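Local structure of plasmodium falciparum gamete antigen 27/25 (Plasmodium falciparum, 1N81) at residues A[20-25]-A[75-80]. The protein is a gametocyte protein essential for sexual development of the malaria parasite, with a biochemical role that is unsettled but may involve dimerization. Numbering follows the deposited sequence.
Sequences DIEFHA and DNIVNR
Glu22 and Arg80 form a two-pronged salt bridge between helices 13-35 and 71-89. Arg80 presents its NE side: NE donates to Glu22 OE1 at 2.8 Å, and Arg80 NH2 donates to Glu22 OE2, also at 2.8 Å. Both bonds are fairly straight (N-H...O 159°) and meet the syn lone pairs of the Glu22 oxygens, close to the guanidinium plane. Carboxylate and guanidinium are nearly coplanar, 16° apart, and the paired hydrogen bonds should limit rotation of either group. Glu22 spans the gap because its CG stands anti to the backbone N (chi1 169°) and the chain beyond is extended; Arg80 instead bends at chi3, and Asn76 O lies over the centre of one guanidinium face, 3.7 Å from its plane. Ile77 CG2 packs 3.9 Å from Glu22 CB, while Ile77 CG1 lies against the carboxylate, 3.6 Å from Glu22 OE2. The alpha carbons of Glu22 and Ile77, 6.2 Å apart, are the closest such pair between 20-25 and 75-80.

Glu22 OE1 is shared with Arg84, one turn further along helix 71-89, while Gln168 accepts a hydrogen bond from Arg80 NH1. Phe169 touches both Glu22 and Arg80. The result is a buried, charge-paired helix-helix interface, linked by Gln168 and Phe169 to helix 156-173 within the all-helical Pfg27 fold.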
loop_
_atom_site.group_PDB
_atom_site.type_symbol
_atom_site.label_atom_id
_atom_site.label_comp_id
_atom_site.label_asym_id
_atom_site.label_seq_id
_atom_site.Cartn_x
_atom_site.Cartn_y
_atom_site.Cartn_z
ATOM N N ASP A 20 1.707 7.106 0.644
ATOM C CA ASP A 20 2.658 7.539 1.677
ATOM C C ASP A 20 2.118 7.353 3.063
ATOM O O ASP A 20 2.832 6.896 3.973
ATOM C CB ASP A 20 3.086 9.002 1.473
ATOM C CG ASP A 20 4.193 9.131 0.432
ATOM O OD1 ASP A 20 4.703 8.070 -0.007
ATOM O OD2 ASP A 20 4.571 10.263 0.060
ATOM N N ILE A 21 0.848 7.686 3.234
ATOM C CA ILE A 21 0.213 7.542 4.525
ATOM C C ILE A 21 0.210 6.093 5.063
ATOM O O ILE A 21 0.649 5.834 6.194
ATOM C CB ILE A 21 -1.234 8.054 4.456
ATOM C CG1 ILE A 21 -1.221 9.594 4.410
ATOM C CG2 ILE A 21 -2.035 7.541 5.642
ATOM C CD1 ILE A 21 -2.510 10.192 3.909
ATOM N N GLU A 22 -0.275 5.174 4.238
ATOM C CA GLU A 22 -0.372 3.751 4.574
ATOM C C GLU A 22 0.992 3.107 4.792
ATOM O O GLU A 22 1.212 2.405 5.772
ATOM C CB GLU A 22 -1.076 2.989 3.433
ATOM C CG GLU A 22 -0.981 1.451 3.556
ATOM C CD GLU A 22 -2.092 0.689 2.817
ATOM O OE1 GLU A 22 -2.037 -0.564 2.772
ATOM O OE2 GLU A 22 -3.025 1.331 2.296
ATOM N N PHE A 23 1.919 3.354 3.879
ATOM C CA PHE A 23 3.207 2.711 4.022
ATOM C C PHE A 23 4.098 3.290 5.119
ATOM O O PHE A 23 4.838 2.542 5.735
ATOM C CB PHE A 23 3.914 2.643 2.650
ATOM C CG PHE A 23 3.310 1.611 1.718
ATOM C CD1 PHE A 23 2.309 1.966 0.807
ATOM C CD2 PHE A 23 3.666 0.269 1.822
ATOM C CE1 PHE A 23 1.665 1.001 0.010
ATOM C CE2 PHE A 23 3.021 -0.732 1.019
ATOM C CZ PHE A 23 2.015 -0.354 0.107
ATOM N N HIS A 24 4.038 4.600 5.381
ATOM C CA HIS A 24 4.852 5.144 6.475
ATOM C C HIS A 24 4.214 4.744 7.784
ATOM O O HIS A 24 4.905 4.448 8.768
ATOM C CB HIS A 24 4.976 6.670 6.393
ATOM C CG HIS A 24 5.981 7.127 5.383
ATOM N ND1 HIS A 24 7.303 7.362 5.703
ATOM C CD2 HIS A 24 5.884 7.310 4.041
ATOM C CE1 HIS A 24 7.973 7.665 4.605
ATOM N NE2 HIS A 24 7.138 7.640 3.579
ATOM N N ALA A 25 2.887 4.694 7.808
ATOM C CA ALA A 25 2.241 4.270 9.046
ATOM C C ALA A 25 2.661 2.807 9.312
ATOM O O ALA A 25 2.888 2.405 10.459
ATOM C CB ALA A 25 0.692 4.377 8.936
ATOM N N ASP A 75 -10.586 1.804 7.032
ATOM C CA ASP A 75 -10.688 0.457 7.622
ATOM C C ASP A 75 -9.790 -0.526 6.873
ATOM O O ASP A 75 -9.123 -1.366 7.494
ATOM C CB ASP A 75 -12.122 -0.110 7.577
ATOM C CG ASP A 75 -13.097 0.611 8.517
ATOM O OD1 ASP A 75 -12.657 1.209 9.520
ATOM O OD2 ASP A 75 -14.317 0.554 8.248
ATOM N N ASN A 76 -9.801 -0.459 5.537
ATOM C CA ASN A 76 -8.944 -1.367 4.770
ATOM C C ASN A 76 -7.470 -1.020 4.878
ATOM O O ASN A 76 -6.623 -1.913 4.744
ATOM C CB ASN A 76 -9.340 -1.424 3.300
ATOM C CG ASN A 76 -10.634 -2.206 3.079
ATOM O OD1 ASN A 76 -11.075 -2.944 3.955
ATOM N ND2 ASN A 76 -11.228 -2.056 1.900
ATOM N N ILE A 77 -7.148 0.254 5.097
ATOM C CA ILE A 77 -5.729 0.617 5.252
ATOM C C ILE A 77 -5.246 -0.113 6.503
ATOM O O ILE A 77 -4.207 -0.778 6.479
ATOM C CB ILE A 77 -5.495 2.161 5.445
ATOM C CG1 ILE A 77 -5.711 2.889 4.123
ATOM C CG2 ILE A 77 -4.038 2.432 5.911
ATOM C CD1 ILE A 77 -5.535 4.411 4.239
ATOM N N VAL A 78 -6.024 -0.007 7.582
ATOM C CA VAL A 78 -5.687 -0.667 8.846
ATOM C C VAL A 78 -5.576 -2.182 8.637
ATOM O O VAL A 78 -4.623 -2.814 9.116
ATOM C CB VAL A 78 -6.739 -0.393 9.938
ATOM C CG1 VAL A 78 -6.397 -1.212 11.205
ATOM C CG2 VAL A 78 -6.762 1.101 10.275
ATOM N N ASN A 79 -6.544 -2.756 7.923
ATOM C CA ASN A 79 -6.503 -4.191 7.663
ATOM C C ASN A 79 -5.225 -4.582 6.940
ATOM O O ASN A 79 -4.522 -5.500 7.365
ATOM C CB ASN A 79 -7.692 -4.655 6.806
ATOM C CG ASN A 79 -9.011 -4.569 7.536
ATOM O OD1 ASN A 79 -9.051 -4.661 8.751
ATOM N ND2 ASN A 79 -10.102 -4.407 6.794
ATOM N N ARG A 80 -4.929 -3.883 5.845
ATOM C CA ARG A 80 -3.732 -4.198 5.058
ATOM C C ARG A 80 -2.473 -4.077 5.908
ATOM O O ARG A 80 -1.562 -4.895 5.803
ATOM C CB ARG A 80 -3.628 -3.291 3.812
ATOM C CG ARG A 80 -4.555 -3.728 2.638
ATOM C CD ARG A 80 -4.194 -2.937 1.378
ATOM N NE ARG A 80 -4.376 -1.494 1.571
ATOM C CZ ARG A 80 -5.515 -0.854 1.344
ATOM N NH1 ARG A 80 -6.569 -1.543 0.911
ATOM N NH2 ARG A 80 -5.591 0.468 1.516
#